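Local coordinates for CG4930 (Drosophila melanogaster, PDB 3ISM), which inhibits the nuclease EndoG by binding to it, consistent with a role as a ribonuclease inhibitor, at residues Q90-Y95 with E109-L114; D68-L73 with E86-L91; E254-L259 with N271-L276. The protein carries 1 engineered substitution. All coordinates share one frame; numbering follows the deposited sequence.

Overall arrangement
Interactions 1 and 2 are neighbours in one all-helical region of the Ku C-terminal-domain-like family, their centres about 8 Å apart, and both draw on helix 81-102. One side of that helix meets helix 52-75 in interaction 2 and another meets helix 104-120 in interaction 1. They are knit together where Ile70 CD1 comes within 3.7 Å of Leu92 CA and Trp110 NE1 lies 3.8 Å from Trp71 CE3. Interaction 3 lies far away, on the other side of the chain's centre, its centre about 90 Å from that of interaction 2; yet it reproduces interaction 2 almost residue for residue, as a repeated helix pair would.

Interaction 1: residues Q90-Y95 with E109-L114; sequences QLLEEY and EWIVKL
Two aromatic rings flank this contact, Trp110 met at its rim by Leu92 and Tyr95 met at its rim by Trp110. The indole of Trp110 receives a methyl in its own plane: Leu92 CD1 sits at the edge of the six-membered ring, 3.7 Å from Trp110 CZ3 and 4.0 Å from Trp110 CH2. At the edge of the Tyr95 phenol, Trp110 CZ3 lies near the ring plane, 4.3 Å from Tyr95 CE2.

The setting is a helical hairpin within a Ku C-terminal-domain-like fold: segments 90-95 and 109-114, on the consecutive helices 81-102 and 104-120, run antiparallel at 158°. Yet the segment axes stand 13.5 Å apart, and even the closest CA atoms, those of Leu92 and Ile111, are 9.8 Å apart. Side chains alone bridge such a distance, without a hydrogen bond between the segments, and helix 52-75 shares the interface: Arg67 and Ile70 touch Trp110, and Trp71 touches Leu114.

Leu92 is the hub. With CG anti to the backbone N (chi1 -174°), it projects toward the opposite helix and divides its branches. CD1 serves the indole edge and also lies 4.0 Å from Ile111 CD1, while CD2 turns to Leu114. Trp110 adopts the corresponding torsion (chi1 172°), and the two side chains cross obliquely, so that the edge of the six-membered ring is offered to Leu92 CD1. The polar end of Tyr95 belongs to another partnership, because its OH is hydrogen-bonded to Arg67 NH1, which would help fix the ring. Glu94, which takes no part in this contact, forms a salt bridge through OE2 with Arg94 of the CG8862 chain. On the side of Leu114 two leucines reach tip to tip, Leu92 CD2 lying 4.2 Å from Leu114 CD2.

Interaction 2: residues D68-L73 with E86-L91; sequences DVIWRL and EKASQL
An antiparallel helix pair, helix 52-75 against helix 81-102, comes together here around a small residue. Ala88 lets the backbones draw close: its CA is 4.9 Å from that of Ile70, and the segment axes approach to 8.7 Å. Ala88 CB rests 3.9 Å from Leu73 CB, while Leu73 CD1 reaches past it to the backbone, 3.8 Å from Ala88 N. The leucine tip also crosses Lys87 at about a right angle, touching the base of that side chain at CB. Beyond CG the lysine runs extended away from the partner helix, and its NZ is hydrogen-bonded to Leu29 O.

Within the all-helical, Ku C-terminal-domain-like region, the other end of the contact is branched aliphatic. Leu91 sets CD2 against two side chains of helix 52-75, 3.7 Å from Ile70 CG1 and 3.8 Å from Val69 CG1, while its CG lies 3.9 Å from Ile70 CD1. In Ile70, chi1 of -73° sets CG1 beside the backbone N, and the near-extended chi2 of 157° carries CD1 on to Leu91 CG. An alanine here would remove CG1, CG2 and CD1 and would probably leave Leu91 poorly packed, with weakened contact to Trp110 and Leu92 as well. Along helix 81-102 itself, Gln90 NE2 donates to the anti lone pair of Glu86 OE2 over 2.7 Å, nearly straight at 169° and almost within the amide plane.

Interaction 3: residues E254-L259 with N271-L276; sequences EIIWKL and NKAAEL
Leu259 can be traced outward against the helix it faces. Its CB lies 4.3 Å from Ala273 CB, and CG sits beside the backbone N (chi1 -78°), from where the two methyls part company. CD1 settles against the backbone of Ala273, 4.1 Å from Ala273 CA, whereas CD2 meets Lys272 CB at 4.0 Å, the two side chains crossing at about a right angle. The rest of the lysine departs in an extended chain, its NZ held in a salt bridge with Glu268.

One turn further along, Leu276 makes its contact with CG and a single methyl, CD2. Its CG lies 4.0 Å from Ile256 CD1, and its CD2 reaches 3.5 Å from Ile255 CG2 and 3.8 Å from Ile256 CG1. Thus an alanine is flanked along its helix by leucine and lysine contacts, which closely resembles the arrangement of segments 68-73 and 86-91, with Ile255 in the place of Val69.

The pair is antiparallel at 159°, the segment axes 9.2 Å apart at their closest. Helix 309-317 packs against helix 267-287 here, Phe311 touching both Ala273 and Ala274, while Lys315 NZ is hydrogen-bonded to Asn271 OD1.

Interaction 1: residues Q90-Y95 with E109-L114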
loop_
_atom_site.group_PDB
_atom_site.type_symbol
_atom_site.label_atom_id
_atom_site.label_comp_id
_atom_site.label_asym_id
_atom_site.label_seq_id
_atom_site.Cartn_x
_atom_site.Cartn_y
_atom_site.Cartn_z
ATOM N N GLN C 90 39.483 9.556 -13.190
ATOM C CA GLN C 90 38.524 8.460 -13.071
ATOM C C GLN C 90 38.218 8.068 -11.628
ATOM O O GLN C 90 37.063 7.865 -11.281
ATOM C CB GLN C 90 39.018 7.238 -13.841
ATOM C CG GLN C 90 39.054 7.421 -15.349
ATOM C CD GLN C 90 39.421 6.147 -16.081
ATOM O OE1 GLN C 90 39.117 5.044 -15.619
ATOM N NE2 GLN C 90 40.062 6.288 -17.245
ATOM N N LEU C 91 39.248 7.947 -10.796
ATOM C CA LEU C 91 39.058 7.662 -9.363
ATOM C C LEU C 91 38.315 8.811 -8.669
ATOM O O LEU C 91 37.389 8.565 -7.890
ATOM C CB LEU C 91 40.390 7.353 -8.646
ATOM C CG LEU C 91 40.329 7.029 -7.129
ATOM C CD1 LEU C 91 39.385 5.887 -6.843
ATOM C CD2 LEU C 91 41.708 6.709 -6.566
ATOM N N LEU C 92 38.687 10.051 -8.976
ATOM C CA LEU C 92 38.028 11.207 -8.366
ATOM C C LEU C 92 36.529 11.222 -8.665
ATOM O O LEU C 92 35.716 11.428 -7.766
ATOM C CB LEU C 92 38.676 12.520 -8.816
ATOM C CG LEU C 92 38.203 13.835 -8.183
ATOM C CD1 LEU C 92 38.377 13.780 -6.690
ATOM C CD2 LEU C 92 39.005 14.997 -8.761
ATOM N N GLU C 93 36.183 11.001 -9.928
ATOM C CA GLU C 93 34.796 10.932 -10.356
ATOM C C GLU C 93 33.995 9.832 -9.638
ATOM O O GLU C 93 32.921 10.088 -9.110
ATOM C CB GLU C 93 34.745 10.709 -11.866
ATOM C CG GLU C 93 33.384 10.918 -12.446
ATOM C CD GLU C 93 33.433 11.524 -13.847
ATOM O OE1 GLU C 93 34.457 11.352 -14.574
ATOM O OE2 GLU C 93 32.433 12.181 -14.205
ATOM N N GLU C 94 34.521 8.610 -9.633
ATOM C CA GLU C 94 33.888 7.500 -8.911
ATOM C C GLU C 94 33.774 7.793 -7.418
ATOM O O GLU C 94 32.702 7.619 -6.818
ATOM C CB GLU C 94 34.672 6.204 -9.126
ATOM C CG GLU C 94 34.028 4.956 -8.525
ATOM C CD GLU C 94 32.807 4.475 -9.288
ATOM O OE1 GLU C 94 32.718 4.716 -10.507
ATOM O OE2 GLU C 94 31.940 3.833 -8.665
ATOM N N TYR C 95 34.869 8.256 -6.820
ATOM C CA TYR C 95 34.854 8.563 -5.389
ATOM C C TYR C 95 33.816 9.654 -5.042
ATOM O O TYR C 95 33.004 9.462 -4.117
ATOM C CB TYR C 95 36.249 8.862 -4.842
ATOM C CG TYR C 95 36.243 9.629 -3.542
ATOM C CD1 TYR C 95 35.486 9.197 -2.457
ATOM C CD2 TYR C 95 36.989 10.793 -3.396
ATOM C CE1 TYR C 95 35.459 9.921 -1.276
ATOM C CE2 TYR C 95 36.976 11.502 -2.210
ATOM C CZ TYR C 95 36.213 11.058 -1.160
ATOM O OH TYR C 95 36.194 11.741 0.025
ATOM N N GLU C 109 35.619 19.511 1.911
ATOM C CA GLU C 109 36.768 20.187 2.514
ATOM C C GLU C 109 38.061 19.849 1.785
ATOM O O GLU C 109 38.911 20.714 1.591
ATOM C CB GLU C 109 36.901 19.806 3.982
ATOM C CG GLU C 109 35.730 20.264 4.831
ATOM C CD GLU C 109 35.794 19.728 6.246
ATOM O OE1 GLU C 109 36.757 18.989 6.575
ATOM O OE2 GLU C 109 34.869 20.043 7.030
ATOM N N TRP C 110 38.200 18.585 1.392
ATOM C CA TRP C 110 39.431 18.117 0.765
ATOM C C TRP C 110 39.594 18.633 -0.671
ATOM O O TRP C 110 40.704 18.927 -1.120
ATOM C CB TRP C 110 39.485 16.593 0.806
ATOM C CG TRP C 110 40.617 15.995 0.014
ATOM C CD1 TRP C 110 41.930 15.896 0.393
ATOM C CD2 TRP C 110 40.525 15.388 -1.279
ATOM N NE1 TRP C 110 42.660 15.278 -0.593
ATOM C CE2 TRP C 110 41.822 14.951 -1.628
ATOM C CE3 TRP C 110 39.470 15.175 -2.181
ATOM C CZ2 TRP C 110 42.092 14.317 -2.834
ATOM C CZ3 TRP C 110 39.745 14.534 -3.385
ATOM C CH2 TRP C 110 41.043 14.117 -3.698
ATOM N N ILE C 111 38.482 18.750 -1.383
ATOM C CA ILE C 111 38.535 19.177 -2.771
ATOM C C ILE C 111 39.046 20.624 -2.910
ATOM O O ILE C 111 39.633 20.964 -3.913
ATOM C CB ILE C 111 37.180 18.933 -3.503
ATOM C CG1 ILE C 111 37.391 18.842 -5.018
ATOM C CG2 ILE C 111 36.113 19.970 -3.101
ATOM C CD1 ILE C 111 38.158 17.608 -5.455
ATOM N N VAL C 112 38.843 21.447 -1.882
ATOM C CA VAL C 112 39.374 22.817 -1.842
ATOM C C VAL C 112 40.911 22.819 -1.750
ATOM O O VAL C 112 41.595 23.571 -2.462
ATOM C CB VAL C 112 38.772 23.611 -0.646
ATOM C CG1 VAL C 112 39.507 24.913 -0.421
ATOM C CG2 VAL C 112 37.280 23.853 -0.861
ATOM N N LYS C 113 41.449 21.981 -0.869
ATOM C CA LYS C 113 42.903 21.816 -0.776
ATOM C C LYS C 113 43.488 21.251 -2.065
ATOM O O LYS C 113 44.558 21.681 -2.496
ATOM C CB LYS C 113 43.284 20.923 0.405
ATOM C CG LYS C 113 42.907 21.483 1.777
ATOM C CD LYS C 113 42.776 20.346 2.797
ATOM C CE LYS C 113 42.475 20.883 4.213
ATOM N NZ LYS C 113 42.105 19.796 5.208
ATOM N N LEU C 114 42.792 20.286 -2.674
ATOM C CA LEU C 114 43.232 19.717 -3.948
ATOM C C LEU C 114 43.297 20.792 -5.027
ATOM O O LEU C 114 44.301 20.906 -5.718
ATOM C CB LEU C 114 42.347 18.546 -4.389
ATOM C CG LEU C 114 42.799 17.848 -5.683
ATOM C CD1 LEU C 114 44.032 16.979 -5.431
ATOM C CD2 LEU C 114 41.714 17.012 -6.292
#

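Interaction 2: residues D68-L73 with E86-L91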
loop_
_atom_site.group_PDB
_atom_site.type_symbol
_atom_site.label_atom_id
_atom_site.label_comp_id
_atom_site.label_asym_id
_atom_site.label_seq_id
_atom_site.Cartn_x
_atom_site.Cartn_y
_atom_site.Cartn_z
ATOM N N ASP C 68 44.174 9.790 -0.835
ATOM C CA ASP C 68 45.639 9.655 -0.776
ATOM C C ASP C 68 46.216 9.357 -2.159
ATOM O O ASP C 68 47.144 10.016 -2.614
ATOM C CB ASP C 68 46.019 8.525 0.182
ATOM C CG ASP C 68 47.519 8.233 0.189
ATOM O OD1 ASP C 68 48.325 9.186 0.312
ATOM O OD2 ASP C 68 47.899 7.043 0.083
ATOM N N VAL C 69 45.635 8.357 -2.815
ATOM C CA VAL C 69 46.055 7.902 -4.128
ATOM C C VAL C 69 45.841 8.961 -5.223
ATOM O O VAL C 69 46.702 9.152 -6.077
ATOM C CB VAL C 69 45.355 6.548 -4.467
ATOM C CG1 VAL C 69 45.392 6.251 -5.941
ATOM C CG2 VAL C 69 46.031 5.427 -3.708
ATOM N N ILE C 70 44.707 9.650 -5.190
ATOM C CA ILE C 70 44.453 10.730 -6.139
ATOM C C ILE C 70 45.544 11.805 -6.022
ATOM O O ILE C 70 46.057 12.304 -7.031
ATOM C CB ILE C 70 43.078 11.368 -5.916
ATOM C CG1 ILE C 70 41.959 10.426 -6.384
ATOM C CG2 ILE C 70 42.976 12.702 -6.683
ATOM C CD1 ILE C 70 40.584 10.682 -5.734
ATOM N N TRP C 71 45.896 12.138 -4.782
ATOM C CA TRP C 71 46.907 13.144 -4.500
ATOM C C TRP C 71 48.265 12.701 -5.042
ATOM O O TRP C 71 48.968 13.477 -5.691
ATOM C CB TRP C 71 46.991 13.412 -2.989
ATOM C CG TRP C 71 47.750 14.659 -2.648
ATOM C CD1 TRP C 71 49.111 14.790 -2.538
ATOM C CD2 TRP C 71 47.198 15.951 -2.353
ATOM N NE1 TRP C 71 49.434 16.082 -2.208
ATOM C CE2 TRP C 71 48.282 16.816 -2.084
ATOM C CE3 TRP C 71 45.893 16.459 -2.286
ATOM C CZ2 TRP C 71 48.104 18.164 -1.750
ATOM C CZ3 TRP C 71 45.716 17.802 -1.960
ATOM C CH2 TRP C 71 46.815 18.636 -1.694
ATOM N N ARG C 72 48.619 11.448 -4.787
ATOM C CA ARG C 72 49.850 10.890 -5.330
ATOM C C ARG C 72 49.873 10.806 -6.861
ATOM O O ARG C 72 50.875 11.145 -7.479
ATOM C CB ARG C 72 50.157 9.538 -4.679
ATOM C CG ARG C 72 50.515 9.699 -3.204
ATOM C CD ARG C 72 51.115 8.450 -2.580
ATOM N NE ARG C 72 50.148 7.368 -2.438
ATOM C CZ ARG C 72 50.334 6.144 -2.926
ATOM N NH1 ARG C 72 51.456 5.859 -3.582
ATOM N NH2 ARG C 72 49.411 5.202 -2.745
ATOM N N LEU C 73 48.760 10.401 -7.473
ATOM C CA LEU C 73 48.713 10.284 -8.935
ATOM C C LEU C 73 48.942 11.632 -9.607
ATOM O O LEU C 73 49.555 11.706 -10.663
ATOM C CB LEU C 73 47.391 9.674 -9.406
ATOM C CG LEU C 73 47.255 8.173 -9.125
ATOM C CD1 LEU C 73 45.803 7.766 -9.169
ATOM C CD2 LEU C 73 48.090 7.332 -10.084
ATOM N N GLU C 86 44.927 10.757 -15.841
ATOM C CA GLU C 86 43.724 10.024 -16.230
ATOM C C GLU C 86 43.223 9.105 -15.112
ATOM O O GLU C 86 42.028 9.065 -14.812
ATOM C CB GLU C 86 43.954 9.236 -17.533
ATOM C CG GLU C 86 42.726 8.477 -18.029
ATOM C CD GLU C 86 41.478 9.349 -18.150
ATOM O OE1 GLU C 86 41.599 10.595 -18.186
ATOM O OE2 GLU C 86 40.362 8.782 -18.252
ATOM N N LYS C 87 44.141 8.380 -14.488
ATOM C CA LYS C 87 43.800 7.538 -13.338
ATOM C C LYS C 87 43.167 8.353 -12.192
ATOM O O LYS C 87 42.158 7.948 -11.609
ATOM C CB LYS C 87 45.048 6.783 -12.847
ATOM C CG LYS C 87 45.415 5.598 -13.714
ATOM C CD LYS C 87 46.706 4.945 -13.257
ATOM C CE LYS C 87 47.014 3.706 -14.089
ATOM N NZ LYS C 87 48.377 3.203 -13.805
ATOM N N ALA C 88 43.749 9.510 -11.894
ATOM C CA ALA C 88 43.237 10.382 -10.840
ATOM C C ALA C 88 41.845 10.913 -11.149
ATOM O O ALA C 88 40.976 10.927 -10.285
ATOM C CB ALA C 88 44.189 11.523 -10.594
ATOM N N SER C 89 41.639 11.317 -12.395
ATOM C CA SER C 89 40.351 11.817 -12.879
ATOM C C SER C 89 39.229 10.771 -12.703
ATOM O O SER C 89 38.176 11.051 -12.114
ATOM C CB SER C 89 40.516 12.227 -14.349
ATOM O OG SER C 89 39.291 12.628 -14.931
ATOM N N GLN C 90 39.483 9.556 -13.190
ATOM C CA GLN C 90 38.524 8.460 -13.071
ATOM C C GLN C 90 38.218 8.068 -11.628
ATOM O O GLN C 90 37.063 7.865 -11.281
ATOM C CB GLN C 90 39.018 7.238 -13.841
ATOM C CG GLN C 90 39.054 7.421 -15.349
ATOM C CD GLN C 90 39.421 6.147 -16.081
ATOM O OE1 GLN C 90 39.117 5.044 -15.619
ATOM N NE2 GLN C 90 40.062 6.288 -17.245
ATOM N N LEU C 91 39.248 7.947 -10.796
ATOM C CA LEU C 91 39.058 7.662 -9.363
ATOM C C LEU C 91 38.315 8.811 -8.669
ATOM O O LEU C 91 37.389 8.565 -7.890
ATOM C CB LEU C 91 40.390 7.353 -8.646
ATOM C CG LEU C 91 40.329 7.029 -7.129
ATOM C CD1 LEU C 91 39.385 5.887 -6.843
ATOM C CD2 LEU C 91 41.708 6.709 -6.566
#

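Interaction 3: residues E254-L259 with N271-L276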
loop_
_atom_site.group_PDB
_atom_site.type_symbol
_atom_site.label_atom_id
_atom_site.label_comp_id
_atom_site.label_asym_id
_atom_site.label_seq_id
_atom_site.Cartn_x
_atom_site.Cartn_y
_atom_site.Cartn_z
ATOM N N GLU C 254 -43.834 -10.430 -12.753
ATOM C CA GLU C 254 -45.273 -10.293 -13.011
ATOM C C GLU C 254 -45.654 -10.236 -14.500
ATOM O O GLU C 254 -46.723 -10.719 -14.886
ATOM C CB GLU C 254 -45.863 -9.104 -12.243
ATOM C CG GLU C 254 -46.128 -9.385 -10.755
ATOM C CD GLU C 254 -47.463 -10.093 -10.481
ATOM O OE1 GLU C 254 -48.111 -10.593 -11.430
ATOM O OE2 GLU C 254 -47.871 -10.147 -9.297
ATOM N N ILE C 255 -44.790 -9.647 -15.327
ATOM C CA ILE C 255 -45.029 -9.632 -16.776
ATOM C C ILE C 255 -44.753 -11.014 -17.404
ATOM O O ILE C 255 -45.471 -11.433 -18.320
ATOM C CB ILE C 255 -44.260 -8.477 -17.500
ATOM C CG1 ILE C 255 -44.498 -8.510 -19.016
ATOM C CG2 ILE C 255 -42.782 -8.518 -17.183
ATOM C CD1 ILE C 255 -43.756 -7.431 -19.799
ATOM N N ILE C 256 -43.724 -11.710 -16.899
ATOM C CA ILE C 256 -43.405 -13.081 -17.315
ATOM C C ILE C 256 -44.625 -13.992 -17.103
ATOM O O ILE C 256 -45.000 -14.762 -17.988
ATOM C CB ILE C 256 -42.165 -13.642 -16.549
ATOM C CG1 ILE C 256 -40.885 -12.910 -16.974
ATOM C CG2 ILE C 256 -42.000 -15.149 -16.780
ATOM C CD1 ILE C 256 -39.657 -13.218 -16.110
ATOM N N TRP C 257 -45.246 -13.863 -15.930
ATOM C CA TRP C 257 -46.459 -14.594 -15.584
ATOM C C TRP C 257 -47.650 -14.206 -16.476
ATOM O O TRP C 257 -48.528 -15.028 -16.720
ATOM C CB TRP C 257 -46.806 -14.392 -14.103
ATOM C CG TRP C 257 -47.601 -15.523 -13.503
ATOM C CD1 TRP C 257 -48.950 -15.723 -13.600
ATOM C CD2 TRP C 257 -47.094 -16.602 -12.704
ATOM N NE1 TRP C 257 -49.313 -16.858 -12.919
ATOM C CE2 TRP C 257 -48.195 -17.419 -12.358
ATOM C CE3 TRP C 257 -45.817 -16.963 -12.252
ATOM C CZ2 TRP C 257 -48.059 -18.571 -11.578
ATOM C CZ3 TRP C 257 -45.683 -18.107 -11.474
ATOM C CH2 TRP C 257 -46.800 -18.898 -11.147
ATOM N N LYS C 258 -47.675 -12.962 -16.953
ATOM C CA LYS C 258 -48.695 -12.522 -17.912
ATOM C C LYS C 258 -48.439 -13.107 -19.301
ATOM O O LYS C 258 -49.324 -13.732 -19.886
ATOM C CB LYS C 258 -48.769 -10.990 -17.991
ATOM C CG LYS C 258 -50.009 -10.368 -17.355
ATOM C CD LYS C 258 -49.775 -9.926 -15.919
ATOM C CE LYS C 258 -51.011 -9.232 -15.354
ATOM N NZ LYS C 258 -50.706 -8.519 -14.086
ATOM N N LEU C 259 -47.218 -12.907 -19.804
ATOM C CA LEU C 259 -46.793 -13.389 -21.125
ATOM C C LEU C 259 -47.095 -14.871 -21.352
ATOM O O LEU C 259 -47.470 -15.282 -22.454
ATOM C CB LEU C 259 -45.289 -13.149 -21.312
ATOM C CG LEU C 259 -44.809 -11.738 -21.668
ATOM C CD1 LEU C 259 -43.392 -11.491 -21.130
ATOM C CD2 LEU C 259 -44.877 -11.493 -23.173
ATOM N N ASN C 271 -40.745 -16.469 -26.408
ATOM C CA ASN C 271 -39.422 -15.881 -26.628
ATOM C C ASN C 271 -39.169 -14.652 -25.755
ATOM O O ASN C 271 -38.071 -14.481 -25.229
ATOM C CB ASN C 271 -39.223 -15.520 -28.102
ATOM C CG ASN C 271 -38.986 -16.736 -28.975
ATOM O OD1 ASN C 271 -38.456 -17.749 -28.516
ATOM N ND2 ASN C 271 -39.371 -16.640 -30.244
ATOM N N LYS C 272 -40.197 -13.814 -25.600
ATOM C CA LYS C 272 -40.121 -12.592 -24.791
ATOM C C LYS C 272 -40.055 -12.878 -23.295
ATOM O O LYS C 272 -39.492 -12.089 -22.529
ATOM C CB LYS C 272 -41.311 -11.671 -25.082
ATOM C CG LYS C 272 -41.252 -10.975 -26.437
ATOM C CD LYS C 272 -42.514 -10.168 -26.703
ATOM C CE LYS C 272 -42.508 -9.585 -28.108
ATOM N NZ LYS C 272 -43.823 -8.987 -28.475
ATOM N N ALA C 273 -40.643 -14.000 -22.880
ATOM C CA ALA C 273 -40.605 -14.417 -21.481
ATOM C C ALA C 273 -39.227 -14.967 -21.135
ATOM O O ALA C 273 -38.655 -14.622 -20.097
ATOM C CB ALA C 273 -41.688 -15.453 -21.197
ATOM N N ALA C 274 -38.698 -15.811 -22.022
ATOM C CA ALA C 274 -37.356 -16.375 -21.883
ATOM C C ALA C 274 -36.263 -15.301 -21.961
ATOM O O ALA C 274 -35.221 -15.414 -21.307
ATOM C CB ALA C 274 -37.126 -17.431 -22.941
ATOM N N GLU C 275 -36.524 -14.274 -22.772
ATOM C CA GLU C 275 -35.639 -13.129 -22.962
ATOM C C GLU C 275 -35.420 -12.424 -21.626
ATOM O O GLU C 275 -34.279 -12.240 -21.188
ATOM C CB GLU C 275 -36.289 -12.152 -23.944
ATOM C CG GLU C 275 -35.412 -11.680 -25.087
ATOM C CD GLU C 275 -36.219 -11.009 -26.187
ATOM O OE1 GLU C 275 -37.318 -11.512 -26.508
ATOM O OE2 GLU C 275 -35.759 -9.984 -26.733
ATOM N N LEU C 276 -36.528 -12.052 -20.981
ATOM C CA LEU C 276 -36.497 -11.337 -19.705
ATOM C C LEU C 276 -35.985 -12.205 -18.550
ATOM O O LEU C 276 -35.188 -11.743 -17.730
ATOM C CB LEU C 276 -37.881 -10.757 -19.376
ATOM C CG LEU C 276 -38.072 -10.056 -18.025
ATOM C CD1 LEU C 276 -37.052 -8.947 -17.819
ATOM C CD2 LEU C 276 -39.467 -9.501 -17.897
#